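Local coordinates for ABC transporter, substrate binding protein (Mannopine) (Agrobacterium fabrum, PDB 5L9S) that probably binds the opine mannopine in the periplasm and hands it to an ABC transporter, here in its open, unliganded state, at residues G207-T212 with Y222-S227; S272-P275 with A280-Q283. All coordinates share one frame; numbering follows the deposited sequence.

Interaction 1 of 2, residues G207-T212 with Y222-S227; sequences GQIWLT and YKIGWS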
loop_
_atom_site.group_PDB
_atom_site.type_symbol
_atom_site.label_atom_id
_atom_site.label_comp_id
_atom_site.label_asym_id
_atom_site.label_seq_id
_atom_site.Cartn_x
_atom_site.Cartn_y
_atom_site.Cartn_z
ATOM N N GLY A 207 -3.336 17.036 7.231
ATOM C CA GLY A 207 -2.814 16.524 5.974
ATOM C C GLY A 207 -3.038 15.071 5.663
ATOM O O GLY A 207 -3.408 14.294 6.535
ATOM N N GLN A 208 -2.850 14.711 4.392
ATOM C CA GLN A 208 -2.939 13.345 3.916
ATOM C C GLN A 208 -1.481 12.895 3.818
ATOM O O GLN A 208 -0.726 13.413 2.987
ATOM C CB GLN A 208 -3.648 13.268 2.558
ATOM C CG GLN A 208 -3.572 11.889 1.930
ATOM C CD GLN A 208 -4.325 11.816 0.628
ATOM O OE1 GLN A 208 -5.529 11.587 0.585
ATOM N NE2 GLN A 208 -3.637 11.937 -0.466
ATOM N N ILE A 209 -1.057 12.026 4.747
ATOM C CA ILE A 209 0.324 11.524 4.780
ATOM C C ILE A 209 0.344 9.997 4.917
ATOM O O ILE A 209 -0.717 9.394 5.032
ATOM C CB ILE A 209 1.211 12.253 5.828
ATOM C CG1 ILE A 209 0.846 11.872 7.265
ATOM C CG2 ILE A 209 1.206 13.789 5.610
ATOM C CD1 ILE A 209 1.845 12.377 8.332
ATOM N N TRP A 210 1.530 9.372 4.856
ATOM C CA TRP A 210 1.624 7.924 5.035
ATOM C C TRP A 210 1.614 7.607 6.534
ATOM O O TRP A 210 2.292 8.290 7.313
ATOM C CB TRP A 210 2.920 7.353 4.419
ATOM C CG TRP A 210 3.068 7.438 2.924
ATOM C CD1 TRP A 210 2.123 7.153 1.977
ATOM C CD2 TRP A 210 4.280 7.734 2.205
ATOM N NE1 TRP A 210 2.639 7.365 0.714
ATOM C CE2 TRP A 210 3.968 7.701 0.826
ATOM C CE3 TRP A 210 5.592 8.073 2.595
ATOM C CZ2 TRP A 210 4.928 7.944 -0.164
ATOM C CZ3 TRP A 210 6.549 8.300 1.610
ATOM C CH2 TRP A 210 6.210 8.260 0.252
ATOM N N LEU A 211 0.883 6.548 6.943
ATOM C CA LEU A 211 0.872 6.078 8.333
ATOM C C LEU A 211 2.290 5.825 8.878
ATOM O O LEU A 211 2.554 6.152 10.027
ATOM C CB LEU A 211 -0.008 4.836 8.509
ATOM C CG LEU A 211 -0.235 4.307 9.945
ATOM C CD1 LEU A 211 -0.627 5.419 10.910
ATOM C CD2 LEU A 211 -1.258 3.213 9.950
ATOM N N THR A 212 3.193 5.311 8.045
ATOM C CA THR A 212 4.603 5.055 8.378
ATOM C C THR A 212 5.304 6.327 8.888
ATOM O O THR A 212 5.997 6.282 9.915
ATOM C CB THR A 212 5.303 4.408 7.163
ATOM O OG1 THR A 212 4.816 3.075 7.060
ATOM C CG2 THR A 212 6.825 4.364 7.280
ATOM N N TYR A 222 6.236 14.015 18.761
ATOM C CA TYR A 222 5.318 15.013 18.232
ATOM C C TYR A 222 3.852 14.710 18.548
ATOM O O TYR A 222 3.422 13.561 18.614
ATOM C CB TYR A 222 5.534 15.259 16.739
ATOM C CG TYR A 222 6.850 15.944 16.452
ATOM C CD1 TYR A 222 6.984 17.325 16.584
ATOM C CD2 TYR A 222 7.968 15.211 16.057
ATOM C CE1 TYR A 222 8.194 17.962 16.313
ATOM C CE2 TYR A 222 9.178 15.837 15.767
ATOM C CZ TYR A 222 9.290 17.214 15.901
ATOM O OH TYR A 222 10.478 17.849 15.614
ATOM N N LYS A 223 3.113 15.795 18.790
ATOM C CA LYS A 223 1.700 15.862 19.108
ATOM C C LYS A 223 0.880 15.657 17.809
ATOM O O LYS A 223 0.235 16.574 17.315
ATOM C CB LYS A 223 1.410 17.215 19.798
ATOM C CG LYS A 223 1.368 17.167 21.331
ATOM C CD LYS A 223 2.682 16.743 21.985
ATOM C CE LYS A 223 2.456 16.085 23.323
ATOM N NZ LYS A 223 3.692 15.422 23.804
ATOM N N ILE A 224 0.937 14.436 17.265
ATOM C CA ILE A 224 0.260 14.022 16.053
ATOM C C ILE A 224 -0.743 12.913 16.338
ATOM O O ILE A 224 -0.497 12.025 17.157
ATOM C CB ILE A 224 1.291 13.603 14.935
ATOM C CG1 ILE A 224 0.600 13.430 13.542
ATOM C CG2 ILE A 224 2.138 12.380 15.320
ATOM C CD1 ILE A 224 1.478 13.272 12.370
ATOM N N GLY A 225 -1.849 12.980 15.620
ATOM C CA GLY A 225 -2.892 11.978 15.628
ATOM C C GLY A 225 -3.263 11.616 14.204
ATOM O O GLY A 225 -2.825 12.264 13.257
ATOM N N TRP A 226 -4.075 10.590 14.039
ATOM C CA TRP A 226 -4.550 10.210 12.721
ATOM C C TRP A 226 -5.880 9.527 12.820
ATOM O O TRP A 226 -6.280 9.104 13.915
ATOM C CB TRP A 226 -3.527 9.365 11.929
ATOM C CG TRP A 226 -3.014 8.165 12.663
ATOM C CD1 TRP A 226 -3.591 6.935 12.742
ATOM C CD2 TRP A 226 -1.799 8.088 13.416
ATOM N NE1 TRP A 226 -2.814 6.095 13.512
ATOM C CE2 TRP A 226 -1.706 6.777 13.932
ATOM C CE3 TRP A 226 -0.785 9.009 13.722
ATOM C CZ2 TRP A 226 -0.627 6.356 14.703
ATOM C CZ3 TRP A 226 0.268 8.597 14.517
ATOM C CH2 TRP A 226 0.341 7.287 14.994
ATOM N N SER A 227 -6.586 9.446 11.678
ATOM C CA SER A 227 -7.877 8.776 11.603
ATOM C C SER A 227 -7.894 7.687 10.512
ATOM O O SER A 227 -7.375 7.914 9.419
ATOM C CB SER A 227 -8.974 9.810 11.382
ATOM O OG SER A 227 -10.181 9.128 11.112
#
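The indole NE1 of W226 donates a hydrogen bond to Y228 OH, and L211 CD1 lies 3.5 Å from that NE1, above the ring rather than in line with its N-H. This methyl is 3.5 Å from the centroid of the five-membered W226 ring and 16° off its normal, which meets the geometry of a CH-pi contact over the face. L211 and W226 side chains cross at about a right angle. With CG of L211 anti to its nitrogen (chi1 -174°), the CD1 branch can reach the indole even though the CA atoms of L211 and W226 are 8.1 Å apart. K218 adds a cation-pi contact to the same indole. A second apolar touch is looser: I209 and I224 meet tip to tip, CD1 of I209 standing 4.2 Å from CD1 of I224. The isoleucines join strands 206-210 and 224-240 of this periplasmic-binding-protein sheet, meeting across strand 103-116, antiparallel to both; L211 and W226 link the start of helix 211-219 to strand 224-240. Across the two segments the contact rests on dispersion and CH-pi attraction, while the polar edge of the indole is satisfied by Y228, a bond that probably limits rotation of the ring.

Interaction 2 of 2, residues S272-P275 with A280-Q283; sequences SCTP and AISQ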
loop_
_atom_site.group_PDB
_atom_site.type_symbol
_atom_site.label_atom_id
_atom_site.label_comp_id
_atom_site.label_asym_id
_atom_site.label_seq_id
_atom_site.Cartn_x
_atom_site.Cartn_y
_atom_site.Cartn_z
ATOM N N SER A 272 5.701 -2.103 10.066
ATOM C CA SER A 272 4.538 -1.235 10.381
ATOM C C SER A 272 3.493 -1.204 9.245
ATOM O O SER A 272 3.054 -0.145 8.791
ATOM C CB SER A 272 4.980 0.177 10.785
ATOM O OG SER A 272 5.743 0.177 11.983
ATOM N N CYS A 273 3.090 -2.388 8.812
ATOM C CA CYS A 273 2.118 -2.558 7.740
ATOM C C CYS A 273 1.008 -3.468 8.183
ATOM O O CYS A 273 1.098 -4.071 9.253
ATOM C CB CYS A 273 2.794 -3.072 6.473
ATOM S SG CYS A 273 4.012 -4.387 6.755
ATOM N N THR A 274 -0.066 -3.523 7.375
ATOM C CA THR A 274 -1.237 -4.355 7.598
ATOM C C THR A 274 -1.063 -5.666 6.826
ATOM O O THR A 274 -1.070 -5.634 5.594
ATOM C CB THR A 274 -2.499 -3.552 7.225
ATOM O OG1 THR A 274 -2.598 -2.461 8.142
ATOM C CG2 THR A 274 -3.786 -4.376 7.256
ATOM N N PRO A 275 -0.922 -6.821 7.509
ATOM C CA PRO A 275 -0.814 -8.103 6.782
ATOM C C PRO A 275 -2.175 -8.547 6.223
ATOM O O PRO A 275 -3.199 -8.103 6.779
ATOM C CB PRO A 275 -0.283 -9.078 7.851
ATOM C CG PRO A 275 -0.745 -8.522 9.129
ATOM C CD PRO A 275 -0.894 -7.027 8.972
ATOM N N ALA A 280 -3.167 -12.532 11.848
ATOM C CA ALA A 280 -1.867 -11.856 11.926
ATOM C C ALA A 280 -2.021 -10.445 12.487
ATOM O O ALA A 280 -1.223 -10.079 13.344
ATOM C CB ALA A 280 -1.190 -11.825 10.562
ATOM N N ILE A 281 -3.068 -9.677 12.055
ATOM C CA ILE A 281 -3.370 -8.328 12.554
ATOM C C ILE A 281 -3.536 -8.354 14.087
ATOM O O ILE A 281 -2.921 -7.547 14.787
ATOM C CB ILE A 281 -4.610 -7.652 11.856
ATOM C CG1 ILE A 281 -4.321 -7.261 10.405
ATOM C CG2 ILE A 281 -5.105 -6.422 12.633
ATOM C CD1 ILE A 281 -5.547 -7.201 9.491
ATOM N N SER A 282 -4.359 -9.275 14.596
ATOM C CA SER A 282 -4.643 -9.392 16.023
ATOM C C SER A 282 -3.481 -9.996 16.836
ATOM O O SER A 282 -3.366 -9.726 18.033
ATOM C CB SER A 282 -5.908 -10.212 16.226
ATOM O OG SER A 282 -5.714 -11.532 15.749
ATOM N N GLN A 283 -2.642 -10.813 16.186
ATOM C CA GLN A 283 -1.489 -11.515 16.756
ATOM C C GLN A 283 -0.282 -10.604 16.988
ATOM O O GLN A 283 0.681 -11.040 17.633
ATOM C CB GLN A 283 -1.058 -12.612 15.786
ATOM C CG GLN A 283 -0.888 -13.971 16.394
ATOM C CD GLN A 283 -0.556 -14.957 15.311
ATOM O OE1 GLN A 283 -1.345 -15.847 14.984
ATOM N NE2 GLN A 283 0.617 -14.804 14.722
#
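The extended end of segment 272-275 comes up beside the helical turn 280-283, with P275 and I281, 6.3 Å apart, the nearest pair of CA atoms across the segments. P275 is the centre of the packing. Its CB points toward the helix, and the pyrrolidine ring presents two corners to two successive residues: CG of P275 lies 3.6 Å from CB of A280, and CD of P275 lies 3.7 Å from CG1 of I281. The proline thus sits against the alanine methyl on one part of its rim and the isoleucine chain on another. I281 approaches at a slant, its CG1 set beside the backbone nitrogen and anti to the carbonyl carbon (chi1 -71°). An extended second torsion, 154°, then carries the terminal methyl beyond CG1, away from the ring and to the P275 carbonyl, placing CD1 of I281 3.7 Å from the carbonyl oxygen of P275 and 4.0 Å from CG2 of T274. All four touching residues are buried, and their contacts are van der Waals in kind. Covalent and polar ties lie around them. C273, just before T274, is disulfide-bonded to C268 of helix 261-271, and the backbone of T274 is hydrogen-bonded to S108 of strand 103-116. P275 also touches Q264 and C268 and A280 touches Q264, so the proline and alanine pack together against helix 261-271. Helix 278-283 thus packs on the connection that leads into it, which is tied to helix 261-271 by the disulfide and to strand 103-116 by T274.

Interactions 1 and 2 follow one another along the chain, their centres 19 Å apart, and both are buried, largely apolar contacts. They meet directly at one point, where T212 OG1 comes within 4.1 Å of S272 O; this is packing. Two shared neighbours give stronger evidence of a connection. P293 is touched by L211 from interaction 1 and by T274 from interaction 2, while strand 103-116 takes backbone hydrogen bonds from both, L211 with S110 and T274 with S108. Interaction 1 joins strand 206-210 and the start of helix 211-219 to strand 224-240, and interaction 2 packs the short helix on a disulfide-linked segment that bonds to strand 103-116 two residues earlier, at S108.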